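Local coordinates for ribokinase, putative (Burkholderia thailandensis, PDB 3B1N), which binds ADP and the nucleoside analogue mizoribine, and probably phosphorylates nucleosides as an ATP-dependent kinase of the ribokinase (PfkB) family, at residues 68-73 and 77-82; 93-98 and 122-127; 139-144 and 154-159; 163-168 and 177-182. One frame throughout, in Å; residues are numbered along the deposited sequence.

Overall arrangement
Interactions 1, 3 and 4 are buried contacts of one design: a strand of the large mixed sheet packs apolar side chains against the helix that follows it, within a beta-alpha-beta unit. Interaction 2 is a surface contact, where the outermost strand 88-95 meets a 3-10 region through an arginine, a glutamine and a bridging water. Interactions 1 and 2 use the neighbouring strands 64-71 and 88-95, one each, paired by backbone hydrogen bonds between Leu70 and Leu95; interactions 3 and 4 likewise use strands 138-141 and 163-165, and their contact centres lie about 9 Å apart. Chemistry follows place: aliphatic branches in interactions 1 and 3, an aromatic face in interaction 4, a guanidinium face in interaction 2.

Interaction 1 (68-73 and 77-82); sequences GTLGAV and PYLDRM
The ring of Tyr78 receives Leu70 CD2 obliquely. From outside the two segments, Phe46 meets the same ring in a T-shaped, edge-to-face arrangement. The contact belongs to a beta-alpha-beta unit of the Rossmann-like ribokinase core: Leu70 lies on strand 64-71, Tyr78 and Leu79 on the helix 76-85 that leads over to the parallel strand 88-95. Leu70 is the one residue of 68-73 that touches 77-82; its CD1 does the touching, while CD2 lies more loosely beside the ring. Its CG stands beside the backbone N and anti to the carbonyl carbon (chi1 -76°), on a side chain that already starts out toward the helix. The leucine crosses Tyr78 at about a right angle and runs past Leu79 in the opposite direction. No hydrogen bond links the segments, and the join is wholly apolar.

The polar end of the tyrosine is held separately: Tyr78 OH hydrogen-bonds to Gly47 O and to Gln290 NE2. Gly47 lines the mizoribine pocket, and the Tyr78 side chain is about 7 Å from the bound nucleoside, consistent with a second-shell place beside that site. Leu70 CD1 makes the two nearest approaches, at 4.1 Å to Tyr78 CB and at 3.8 Å to Leu79 CD2.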
loop_
_atom_site.group_PDB
_atom_site.type_symbol
_atom_site.label_atom_id
_atom_site.label_comp_id
_atom_site.label_asym_id
_atom_site.label_seq_id
_atom_site.Cartn_x
_atom_site.Cartn_y
_atom_site.Cartn_z
ATOM N N GLY B 68 -6.693 -22.161 11.195
ATOM C CA GLY B 68 -6.839 -21.323 9.988
ATOM C C GLY B 68 -6.729 -22.174 8.757
ATOM O O GLY B 68 -6.424 -23.393 8.835
ATOM N N THR B 69 -6.949 -21.545 7.597
ATOM C CA THR B 69 -6.860 -22.248 6.328
ATOM C C THR B 69 -5.717 -21.720 5.454
ATOM O O THR B 69 -5.483 -20.493 5.413
ATOM C CB THR B 69 -8.216 -22.108 5.547
ATOM O OG1 THR B 69 -8.665 -20.751 5.636
ATOM C CG2 THR B 69 -9.279 -22.968 6.211
ATOM N N LEU B 70 -5.019 -22.655 4.809
ATOM C CA LEU B 70 -3.962 -22.407 3.804
ATOM C C LEU B 70 -4.382 -23.002 2.455
ATOM O O LEU B 70 -5.342 -23.799 2.391
ATOM C CB LEU B 70 -2.626 -23.046 4.207
ATOM C CG LEU B 70 -1.898 -22.270 5.314
ATOM C CD1 LEU B 70 -0.758 -23.215 5.819
ATOM C CD2 LEU B 70 -1.344 -20.963 4.748
ATOM N N GLY B 71 -3.711 -22.581 1.389
ATOM C CA GLY B 71 -4.039 -23.109 0.032
ATOM C C GLY B 71 -2.947 -24.077 -0.396
ATOM O O GLY B 71 -1.771 -23.747 -0.272
ATOM N N ALA B 72 -3.306 -25.254 -0.908
ATOM C CA ALA B 72 -2.308 -26.255 -1.287
ATOM C C ALA B 72 -1.251 -25.816 -2.266
ATOM O O ALA B 72 -0.142 -26.357 -2.266
ATOM C CB ALA B 72 -3.003 -27.518 -1.822
ATOM N N VAL B 73 -1.562 -24.864 -3.144
ATOM C CA VAL B 73 -0.606 -24.505 -4.161
ATOM C C VAL B 73 0.676 -24.020 -3.531
ATOM O O VAL B 73 1.757 -24.285 -4.057
ATOM C CB VAL B 73 -1.169 -23.423 -5.130
ATOM C CG1 VAL B 73 -0.076 -22.917 -6.160
ATOM C CG2 VAL B 73 -2.357 -23.963 -5.859
ATOM N N PRO B 77 5.766 -24.276 2.284
ATOM C CA PRO B 77 6.783 -23.609 3.120
ATOM C C PRO B 77 6.278 -23.284 4.514
ATOM O O PRO B 77 7.047 -23.360 5.497
ATOM C CB PRO B 77 7.126 -22.339 2.325
ATOM C CG PRO B 77 6.926 -22.821 0.881
ATOM C CD PRO B 77 5.661 -23.645 0.948
ATOM N N TYR B 78 5.021 -22.894 4.637
ATOM C CA TYR B 78 4.453 -22.594 5.953
ATOM C C TYR B 78 4.270 -23.853 6.777
ATOM O O TYR B 78 4.565 -23.812 7.978
ATOM C CB TYR B 78 3.117 -21.816 5.815
ATOM C CG TYR B 78 2.988 -20.645 6.781
ATOM C CD1 TYR B 78 2.497 -19.396 6.352
ATOM C CD2 TYR B 78 3.226 -20.813 8.145
ATOM C CE1 TYR B 78 2.349 -18.334 7.228
ATOM C CE2 TYR B 78 3.084 -19.756 9.029
ATOM C CZ TYR B 78 2.639 -18.512 8.561
ATOM O OH TYR B 78 2.490 -17.489 9.460
ATOM N N LEU B 79 3.801 -24.951 6.153
ATOM C CA LEU B 79 3.654 -26.216 6.882
ATOM C C LEU B 79 5.017 -26.637 7.382
ATOM O O LEU B 79 5.118 -27.054 8.578
ATOM C CB LEU B 79 3.052 -27.318 6.019
ATOM C CG LEU B 79 1.663 -26.943 5.482
ATOM C CD1 LEU B 79 1.205 -28.064 4.591
ATOM C CD2 LEU B 79 0.630 -26.685 6.606
ATOM N N ASP B 80 6.042 -26.514 6.523
ATOM C CA ASP B 80 7.401 -26.989 6.934
ATOM C C ASP B 80 7.940 -26.115 8.053
ATOM O O ASP B 80 8.582 -26.609 8.975
ATOM C CB ASP B 80 8.307 -26.960 5.708
ATOM C CG ASP B 80 7.951 -28.036 4.700
ATOM O OD1 ASP B 80 7.104 -28.908 4.982
ATOM O OD2 ASP B 80 8.589 -27.989 3.639
ATOM N N ARG B 81 7.645 -24.828 8.007
ATOM C CA ARG B 81 8.083 -23.922 9.059
ATOM C C ARG B 81 7.411 -24.273 10.395
ATOM O O ARG B 81 8.056 -24.260 11.446
ATOM C CB ARG B 81 7.734 -22.500 8.664
ATOM C CG ARG B 81 7.903 -21.491 9.788
ATOM C CD ARG B 81 7.497 -20.131 9.285
ATOM N NE ARG B 81 7.634 -19.084 10.324
ATOM C CZ ARG B 81 8.800 -18.550 10.647
ATOM N NH1 ARG B 81 9.887 -19.001 10.048
ATOM N NH2 ARG B 81 8.893 -17.593 11.566
ATOM N N MET B 82 6.124 -24.622 10.365
ATOM C CA MET B 82 5.423 -24.956 11.585
ATOM C C MET B 82 6.078 -26.179 12.184
ATOM O O MET B 82 6.321 -26.208 13.402
ATOM C CB MET B 82 3.966 -25.230 11.268
ATOM C CG MET B 82 3.254 -23.935 11.010
ATOM S SD MET B 82 1.532 -24.234 10.597
ATOM C CE MET B 82 0.926 -24.902 12.125
#

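Interaction 2 (93-98 and 122-127); sequences RVLPDT and MMQSHV
Arg93 and Leu95, on the outermost strand 88-95 of the large sheet, meet Val127 and Gln124 in the 3-10 region 122-127 after strand 113-118. The Arg93 and Val127 side chains cross at about a right angle, and the guanidinium offers the valine a face: Val127 CG2 lies 3.7 Å above the guanidinium plane, displaced toward its rim. Arg93 NH2 is the atom nearest the valine, 3.8 Å from Val127 CB. The edge of the same group is put to polar use. A water in its plane accepts a hydrogen bond from Arg93 NH2 at 2.8 Å and donates a weak one to Val127 O at 3.4 Å, so the guanidinium has an apolar neighbour on a face and a water bridge at its rim.

In the ribokinase fold the stretch after strand 113-118 leads from the small four-stranded sheet back to the core, and 122-127 belongs to this return path; Met122 touches the bound mizoribine. The second pair lies further along the strand. Leu95 CD1 reaches the aliphatic part of Gln124, 3.5 Å from its CG and 3.6 Å from its CB. A bend at chi2 (-55°) carries the glutamine amide away from Leu95 CD1, and its oxygen hydrogen-bonds to a glycerol, probably from the crystallisation liquor. Beyond Leu95 the chain reverses in a type II turn to Thr98, where Thr98 OG1 donates to Pro96 O at 2.9 Å, approaching from above the carbonyl plane, 43° out of it.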
loop_
_atom_site.group_PDB
_atom_site.type_symbol
_atom_site.label_atom_id
_atom_site.label_comp_id
_atom_site.label_asym_id
_atom_site.label_seq_id
_atom_site.Cartn_x
_atom_site.Cartn_y
_atom_site.Cartn_z
ATOM N N ARG B 93 -5.976 -26.259 8.169
ATOM C CA ARG B 93 -6.582 -27.025 7.072
ATOM C C ARG B 93 -6.045 -26.504 5.749
ATOM O O ARG B 93 -6.001 -25.295 5.544
ATOM C CB ARG B 93 -8.110 -26.968 7.126
ATOM C CG ARG B 93 -8.749 -27.621 5.911
ATOM C CD ARG B 93 -9.900 -28.533 6.213
ATOM N NE ARG B 93 -10.672 -28.814 5.000
ATOM C CZ ARG B 93 -11.984 -29.034 5.021
ATOM N NH1 ARG B 93 -12.659 -29.281 3.889
ATOM N NH2 ARG B 93 -12.597 -29.004 6.202
ATOM N N VAL B 94 -5.622 -27.405 4.899
ATOM C CA VAL B 94 -5.069 -27.052 3.592
ATOM C C VAL B 94 -6.084 -27.334 2.478
ATOM O O VAL B 94 -6.510 -28.484 2.309
ATOM C CB VAL B 94 -3.788 -27.829 3.331
ATOM C CG1 VAL B 94 -3.232 -27.481 1.943
ATOM C CG2 VAL B 94 -2.750 -27.470 4.403
ATOM N N LEU B 95 -6.446 -26.316 1.702
ATOM C CA LEU B 95 -7.464 -26.511 0.640
ATOM C C LEU B 95 -6.839 -26.795 -0.702
ATOM O O LEU B 95 -5.938 -26.089 -1.164
ATOM C CB LEU B 95 -8.325 -25.264 0.499
ATOM C CG LEU B 95 -8.867 -24.653 1.776
ATOM C CD1 LEU B 95 -9.669 -23.366 1.439
ATOM C CD2 LEU B 95 -9.702 -25.672 2.530
ATOM N N PRO B 96 -7.317 -27.843 -1.398
ATOM C CA PRO B 96 -6.679 -28.221 -2.662
ATOM C C PRO B 96 -6.847 -27.185 -3.735
ATOM O O PRO B 96 -7.832 -26.445 -3.741
ATOM C CB PRO B 96 -7.430 -29.520 -3.087
ATOM C CG PRO B 96 -8.003 -30.005 -1.871
ATOM C CD PRO B 96 -8.251 -28.865 -0.911
ATOM N N ASP B 97 -5.826 -27.091 -4.595
ATOM C CA ASP B 97 -5.907 -26.251 -5.806
ATOM C C ASP B 97 -6.265 -24.792 -5.514
ATOM O O ASP B 97 -6.957 -24.097 -6.302
ATOM C CB ASP B 97 -6.899 -26.874 -6.831
ATOM C CG ASP B 97 -6.797 -26.232 -8.196
ATOM O OD1 ASP B 97 -7.858 -25.902 -8.802
ATOM O OD2 ASP B 97 -5.651 -26.027 -8.648
ATOM N N THR B 98 -5.767 -24.306 -4.378
ATOM C CA THR B 98 -6.094 -22.949 -3.893
ATOM C C THR B 98 -4.791 -22.269 -3.463
ATOM O O THR B 98 -3.869 -22.964 -2.996
ATOM C CB THR B 98 -7.075 -23.044 -2.676
ATOM O OG1 THR B 98 -8.273 -23.679 -3.103
ATOM C CG2 THR B 98 -7.470 -21.698 -2.115
ATOM N N MET B 122 -8.162 -18.166 2.918
ATOM C CA MET B 122 -8.813 -17.577 4.051
ATOM C C MET B 122 -10.325 -17.396 3.911
ATOM O O MET B 122 -11.056 -17.400 4.911
ATOM C CB MET B 122 -8.115 -16.245 4.421
ATOM C CG MET B 122 -8.643 -15.644 5.758
ATOM S SD MET B 122 -8.075 -13.950 6.071
ATOM C CE MET B 122 -9.257 -12.979 5.140
ATOM N N MET B 123 -10.796 -17.299 2.660
ATOM C CA MET B 123 -12.241 -17.127 2.405
ATOM C C MET B 123 -13.042 -18.293 2.970
ATOM O O MET B 123 -14.238 -18.143 3.257
ATOM C CB MET B 123 -12.537 -17.009 0.913
ATOM C CG MET B 123 -11.973 -15.833 0.273
ATOM S SD MET B 123 -12.780 -15.538 -1.345
ATOM C CE MET B 123 -13.891 -16.959 -1.503
ATOM N N GLN B 124 -12.388 -19.450 3.131
ATOM C CA GLN B 124 -13.076 -20.677 3.626
ATOM C C GLN B 124 -12.746 -20.977 5.086
ATOM O O GLN B 124 -12.936 -22.108 5.521
ATOM C CB GLN B 124 -12.716 -21.922 2.789
ATOM C CG GLN B 124 -12.703 -21.692 1.266
ATOM C CD GLN B 124 -13.990 -21.126 0.758
ATOM O OE1 GLN B 124 -15.053 -21.386 1.303
ATOM N NE2 GLN B 124 -13.905 -20.314 -0.313
ATOM N N SER B 125 -12.242 -19.980 5.833
ATOM C CA SER B 125 -11.810 -20.254 7.232
ATOM C C SER B 125 -12.884 -20.825 8.150
ATOM O O SER B 125 -12.558 -21.526 9.094
ATOM C CB SER B 125 -11.184 -18.993 7.849
ATOM O OG SER B 125 -12.151 -17.980 8.122
ATOM N N HIS B 126 -14.164 -20.587 7.821
ATOM C CA HIS B 126 -15.241 -21.126 8.618
ATOM C C HIS B 126 -15.409 -22.639 8.489
ATOM O O HIS B 126 -16.198 -23.216 9.266
ATOM C CB HIS B 126 -16.544 -20.442 8.192
ATOM C CG HIS B 126 -16.780 -20.508 6.717
ATOM N ND1 HIS B 126 -16.224 -19.616 5.821
ATOM C CD2 HIS B 126 -17.486 -21.396 5.978
ATOM C CE1 HIS B 126 -16.580 -19.950 4.596
ATOM N NE2 HIS B 126 -17.338 -21.026 4.659
ATOM N N VAL B 127 -14.635 -23.323 7.642
ATOM C CA VAL B 127 -14.659 -24.802 7.618
ATOM C C VAL B 127 -14.086 -25.414 8.898
ATOM O O VAL B 127 -14.426 -26.555 9.255
ATOM C CB VAL B 127 -13.998 -25.475 6.390
ATOM C CG1 VAL B 127 -14.745 -24.978 5.103
ATOM C CG2 VAL B 127 -12.535 -25.195 6.321
HETATM O O HOH W 1 -11.780 -28.697 8.880
#

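Interaction 3 (139-144 and 154-159); sequences AIVGPD and EELAQA
Ala139 and Val141 of the strand meet Leu156 of the helix through apolar contacts alone. Ala139 CB touches the two ends of the leucine fork, 3.8 Å from Leu156 CD1 and 3.9 Å from Leu156 CD2. Val141 CG2 presses on the CD1 branch alone, and its 3.5 Å separation from Leu156 CD1 is tighter than normal van der Waals contact. The Val141 and Leu156 side chains slide past each other in opposite directions. Leu156 carries its CG beside the backbone N and anti to the carbonyl carbon (chi1 -71°), and chi2 (161°) sets the fork; CD1 is reached by both strand residues, while CD2 meets only Ala139 of the two. Ala139 and Val141 both direct their CB atoms at the helix, whereas Ile140 between them directs its own away, the alternation expected of an extended strand.

Backbone hydrogen bonding is separate for each element. Within 154-159, Gln158 N donates to Glu154 O at 3.0 Å; on the strand, Ala139 and Val141 pair with Ile164, and Ile140 pairs with Leu4 and Cys6.

Past the strand, Pro143 and Asp144 touch the bound mizoribine. Strand 138-141, helix 146-158 and strand 163-165 form a beta-alpha-beta unit of the Rossmann-like core. Phe163 of the last strand touches Ala139, Val141 and Leu156 alike, and Glu154 of the helix forms a salt bridge with Arg181 of helix 176-185.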
loop_
_atom_site.group_PDB
_atom_site.type_symbol
_atom_site.label_atom_id
_atom_site.label_comp_id
_atom_site.label_asym_id
_atom_site.label_seq_id
_atom_site.Cartn_x
_atom_site.Cartn_y
_atom_site.Cartn_z
ATOM N N ALA B 139 -8.334 -18.865 24.187
ATOM C CA ALA B 139 -8.284 -18.656 22.722
ATOM C C ALA B 139 -8.193 -17.191 22.386
ATOM O O ALA B 139 -8.439 -16.327 23.220
ATOM C CB ALA B 139 -9.535 -19.262 22.064
ATOM N N ILE B 140 -7.908 -16.912 21.106
ATOM C CA ILE B 140 -8.082 -15.576 20.556
ATOM C C ILE B 140 -8.749 -15.751 19.195
ATOM O O ILE B 140 -8.444 -16.712 18.479
ATOM C CB ILE B 140 -6.703 -14.860 20.375
ATOM C CG1 ILE B 140 -6.952 -13.393 19.867
ATOM C CG2 ILE B 140 -5.694 -15.667 19.568
ATOM C CD1 ILE B 140 -5.686 -12.497 20.140
ATOM N N VAL B 141 -9.640 -14.830 18.880
ATOM C CA VAL B 141 -10.232 -14.755 17.531
ATOM C C VAL B 141 -9.746 -13.436 16.932
ATOM O O VAL B 141 -10.102 -12.349 17.400
ATOM C CB VAL B 141 -11.762 -14.786 17.575
ATOM C CG1 VAL B 141 -12.344 -14.596 16.123
ATOM C CG2 VAL B 141 -12.274 -16.124 18.235
ATOM N N GLY B 142 -8.911 -13.537 15.890
ATOM C CA GLY B 142 -8.376 -12.367 15.249
ATOM C C GLY B 142 -8.856 -12.250 13.821
ATOM O O GLY B 142 -9.703 -13.045 13.381
ATOM N N PRO B 143 -8.300 -11.302 13.063
ATOM C CA PRO B 143 -8.776 -11.024 11.722
ATOM C C PRO B 143 -8.677 -12.276 10.857
ATOM O O PRO B 143 -7.684 -13.020 10.920
ATOM C CB PRO B 143 -7.798 -9.973 11.214
ATOM C CG PRO B 143 -7.462 -9.195 12.472
ATOM C CD PRO B 143 -7.294 -10.317 13.497
ATOM N N ASP B 144 -9.698 -12.482 10.047
ATOM C CA ASP B 144 -9.894 -13.754 9.348
ATOM C C ASP B 144 -11.036 -13.555 8.380
ATOM O O ASP B 144 -11.593 -12.470 8.300
ATOM C CB ASP B 144 -10.307 -14.830 10.388
ATOM C CG ASP B 144 -9.875 -16.229 10.038
ATOM O OD1 ASP B 144 -9.585 -16.570 8.889
ATOM O OD2 ASP B 144 -9.796 -17.030 10.998
ATOM N N GLU B 154 -18.987 -17.189 18.348
ATOM C CA GLU B 154 -20.178 -17.890 18.835
ATOM C C GLU B 154 -19.815 -19.220 19.482
ATOM O O GLU B 154 -20.298 -19.540 20.581
ATOM C CB GLU B 154 -21.207 -18.071 17.689
ATOM C CG GLU B 154 -21.821 -16.748 17.196
ATOM C CD GLU B 154 -22.845 -16.160 18.185
ATOM O OE1 GLU B 154 -23.294 -16.868 19.127
ATOM O OE2 GLU B 154 -23.214 -14.985 18.007
ATOM N N GLU B 155 -18.973 -19.991 18.827
ATOM C CA GLU B 155 -18.640 -21.331 19.273
ATOM C C GLU B 155 -17.790 -21.325 20.526
ATOM O O GLU B 155 -17.991 -22.116 21.433
ATOM C CB GLU B 155 -17.959 -22.090 18.179
ATOM C CG GLU B 155 -18.963 -22.433 17.062
ATOM C CD GLU B 155 -18.389 -23.280 16.000
ATOM O OE1 GLU B 155 -17.213 -23.678 16.164
ATOM O OE2 GLU B 155 -19.112 -23.552 14.991
ATOM N N LEU B 156 -16.819 -20.419 20.597
ATOM C CA LEU B 156 -16.015 -20.400 21.806
ATOM C C LEU B 156 -16.851 -19.993 23.020
ATOM O O LEU B 156 -16.657 -20.527 24.125
ATOM C CB LEU B 156 -14.773 -19.489 21.625
ATOM C CG LEU B 156 -13.720 -20.056 20.689
ATOM C CD1 LEU B 156 -12.832 -18.894 20.241
ATOM C CD2 LEU B 156 -12.873 -21.154 21.365
ATOM N N ALA B 157 -17.776 -19.044 22.836
ATOM C CA ALA B 157 -18.605 -18.533 23.940
ATOM C C ALA B 157 -19.523 -19.647 24.394
ATOM O O ALA B 157 -19.771 -19.795 25.579
ATOM C CB ALA B 157 -19.418 -17.327 23.487
ATOM N N GLN B 158 -19.996 -20.448 23.454
ATOM C CA GLN B 158 -20.952 -21.474 23.841
ATOM C C GLN B 158 -20.237 -22.654 24.514
ATOM O O GLN B 158 -20.781 -23.279 25.439
ATOM C CB GLN B 158 -21.813 -21.810 22.647
ATOM C CG GLN B 158 -21.340 -22.894 21.793
ATOM C CD GLN B 158 -22.230 -24.092 21.972
ATOM O OE1 GLN B 158 -23.452 -23.991 21.796
ATOM N NE2 GLN B 158 -21.639 -25.236 22.345
ATOM N N ALA B 159 -18.991 -22.909 24.121
ATOM C CA ALA B 159 -18.132 -23.899 24.780
ATOM C C ALA B 159 -17.540 -23.429 26.117
ATOM O O ALA B 159 -16.869 -24.215 26.803
ATOM C CB ALA B 159 -17.025 -24.342 23.850
#

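Interaction 4 (163-168 and 177-182); sequences FIFDPG and ATLRRS
Ser182 CB sits over a face of the Phe165 ring in a CH-pi contact, 3.9 Å from the ring centroid and 29° off the ring normal. Its nearest ring atom is Phe165 CZ, at 3.5 Å. Leu179 comes from another direction: its CD1 lies at the ring edge, in plane, 3.8 Å from Phe165 CE2, and the two side chains cross at about a right angle. The face opposite Ser182 is approached by a residue of the ring's own segment, Pro167, whose CD stands 3.7 Å above the plane and displaced toward the rim. Phe165 can reach the helix this far because its CG is anti to the backbone N (chi1 179°), which carries the ring away from the strand toward the helix.

These residues join strand 163-165 to helix 176-185, the first two elements of a beta-alpha-beta unit completed by strand 188-192 in the large parallel part of the core sheet. Thr153 of the preceding helix 146-158 touches both Phe165 and Ser182, so helices 146-158 and 176-185 both contribute contacts to the phenylalanine.

A second shell fixes the serine. Ser182 OG donates to Thr178 O at 2.9 Å, tilted 29° from the carbonyl plane, while Ser182 N gives that same oxygen the ordinary helical bond at 3.0 Å; the two donors approach it from opposite faces. With its hydroxyl turned back to the helix, Ser182 presents CB to the phenylalanine. Further out, Ser182 also touches Phe174, and Leu179 touches Leu171.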
loop_
_atom_site.group_PDB
_atom_site.type_symbol
_atom_site.label_atom_id
_atom_site.label_comp_id
_atom_site.label_asym_id
_atom_site.label_seq_id
_atom_site.Cartn_x
_atom_site.Cartn_y
_atom_site.Cartn_z
ATOM N N PHE B 163 -11.825 -16.132 25.752
ATOM C CA PHE B 163 -11.109 -15.762 24.524
ATOM C C PHE B 163 -10.999 -14.266 24.401
ATOM O O PHE B 163 -11.884 -13.492 24.810
ATOM C CB PHE B 163 -11.754 -16.396 23.254
ATOM C CG PHE B 163 -13.125 -15.844 22.900
ATOM C CD1 PHE B 163 -13.280 -14.864 21.918
ATOM C CD2 PHE B 163 -14.266 -16.325 23.529
ATOM C CE1 PHE B 163 -14.537 -14.357 21.568
ATOM C CE2 PHE B 163 -15.541 -15.848 23.183
ATOM C CZ PHE B 163 -15.698 -14.874 22.208
ATOM N N ILE B 164 -9.864 -13.843 23.824
ATOM C CA ILE B 164 -9.705 -12.457 23.379
ATOM C C ILE B 164 -10.354 -12.298 22.002
ATOM O O ILE B 164 -10.129 -13.138 21.138
ATOM C CB ILE B 164 -8.189 -12.138 23.217
ATOM C CG1 ILE B 164 -7.412 -12.342 24.536
ATOM C CG2 ILE B 164 -8.038 -10.648 22.737
ATOM C CD1 ILE B 164 -5.907 -11.998 24.427
ATOM N N PHE B 165 -11.117 -11.234 21.841
ATOM C CA PHE B 165 -11.662 -10.833 20.530
ATOM C C PHE B 165 -10.821 -9.675 19.997
ATOM O O PHE B 165 -10.708 -8.630 20.637
ATOM C CB PHE B 165 -13.121 -10.439 20.691
ATOM C CG PHE B 165 -13.787 -9.986 19.415
ATOM C CD1 PHE B 165 -13.733 -10.769 18.266
ATOM C CD2 PHE B 165 -14.506 -8.810 19.402
ATOM C CE1 PHE B 165 -14.387 -10.341 17.086
ATOM C CE2 PHE B 165 -15.120 -8.360 18.233
ATOM C CZ PHE B 165 -15.053 -9.144 17.088
ATOM N N ASP B 166 -10.225 -9.878 18.817
ATOM C CA ASP B 166 -9.316 -8.978 18.186
ATOM C C ASP B 166 -9.896 -8.694 16.743
ATOM O O ASP B 166 -9.353 -9.343 15.818
ATOM C CB ASP B 166 -8.020 -9.839 18.225
ATOM C CG ASP B 166 -6.857 -9.294 17.446
ATOM O OD1 ASP B 166 -6.772 -8.073 17.252
ATOM O OD2 ASP B 166 -5.996 -10.149 17.029
ATOM N N PRO B 167 -10.923 -7.817 16.555
ATOM C CA PRO B 167 -11.520 -7.656 15.217
ATOM C C PRO B 167 -10.493 -7.109 14.214
ATOM O O PRO B 167 -10.449 -7.568 13.047
ATOM C CB PRO B 167 -12.737 -6.763 15.464
ATOM C CG PRO B 167 -12.471 -6.039 16.788
ATOM C CD PRO B 167 -11.636 -7.005 17.576
ATOM N N GLY B 168 -9.623 -6.227 14.704
ATOM C CA GLY B 168 -8.444 -5.778 13.940
ATOM C C GLY B 168 -8.815 -5.327 12.528
ATOM O O GLY B 168 -9.779 -4.621 12.299
ATOM N N ALA B 177 -24.489 -4.435 14.702
ATOM C CA ALA B 177 -25.170 -5.488 15.433
ATOM C C ALA B 177 -24.253 -6.698 15.700
ATOM O O ALA B 177 -24.187 -7.190 16.838
ATOM C CB ALA B 177 -26.459 -5.906 14.701
ATOM N N THR B 178 -23.535 -7.142 14.664
ATOM C CA THR B 178 -22.616 -8.281 14.808
ATOM C C THR B 178 -21.415 -7.894 15.673
ATOM O O THR B 178 -20.898 -8.713 16.437
ATOM C CB THR B 178 -22.123 -8.846 13.459
ATOM O OG1 THR B 178 -21.533 -7.798 12.680
ATOM C CG2 THR B 178 -23.288 -9.481 12.679
ATOM N N LEU B 179 -20.985 -6.643 15.576
ATOM C CA LEU B 179 -19.871 -6.198 16.414
ATOM C C LEU B 179 -20.243 -6.128 17.904
ATOM O O LEU B 179 -19.514 -6.653 18.772
ATOM C CB LEU B 179 -19.286 -4.884 15.870
ATOM C CG LEU B 179 -18.012 -4.360 16.530
ATOM C CD1 LEU B 179 -16.879 -5.438 16.484
ATOM C CD2 LEU B 179 -17.556 -3.084 15.894
ATOM N N ARG B 180 -21.378 -5.497 18.220
ATOM C CA ARG B 180 -21.888 -5.518 19.596
ATOM C C ARG B 180 -22.066 -6.941 20.136
ATOM O O ARG B 180 -21.652 -7.236 21.261
ATOM C CB ARG B 180 -23.223 -4.766 19.684
ATOM C CG ARG B 180 -23.104 -3.246 19.633
ATOM C CD ARG B 180 -24.467 -2.579 19.957
ATOM N NE ARG B 180 -25.469 -2.899 18.927
ATOM C CZ ARG B 180 -25.637 -2.209 17.802
ATOM N NH1 ARG B 180 -26.561 -2.602 16.929
ATOM N NH2 ARG B 180 -24.865 -1.159 17.523
ATOM N N ARG B 181 -22.639 -7.834 19.331
ATOM C CA ARG B 181 -22.813 -9.230 19.768
ATOM C C ARG B 181 -21.473 -9.895 20.092
ATOM O O ARG B 181 -21.325 -10.563 21.123
ATOM C CB ARG B 181 -23.614 -10.029 18.743
ATOM C CG ARG B 181 -23.610 -11.537 18.945
ATOM C CD ARG B 181 -24.362 -11.930 20.202
ATOM N NE ARG B 181 -24.550 -13.375 20.206
ATOM C CZ ARG B 181 -25.139 -14.052 21.182
ATOM N NH1 ARG B 181 -25.622 -13.418 22.242
ATOM N NH2 ARG B 181 -25.231 -15.365 21.095
ATOM N N SER B 182 -20.491 -9.683 19.218
ATOM C CA SER B 182 -19.172 -10.309 19.412
ATOM C C SER B 182 -18.509 -9.871 20.707
ATOM O O SER B 182 -17.900 -10.697 21.404
ATOM C CB SER B 182 -18.287 -10.017 18.190
ATOM O OG SER B 182 -18.851 -10.613 17.045
#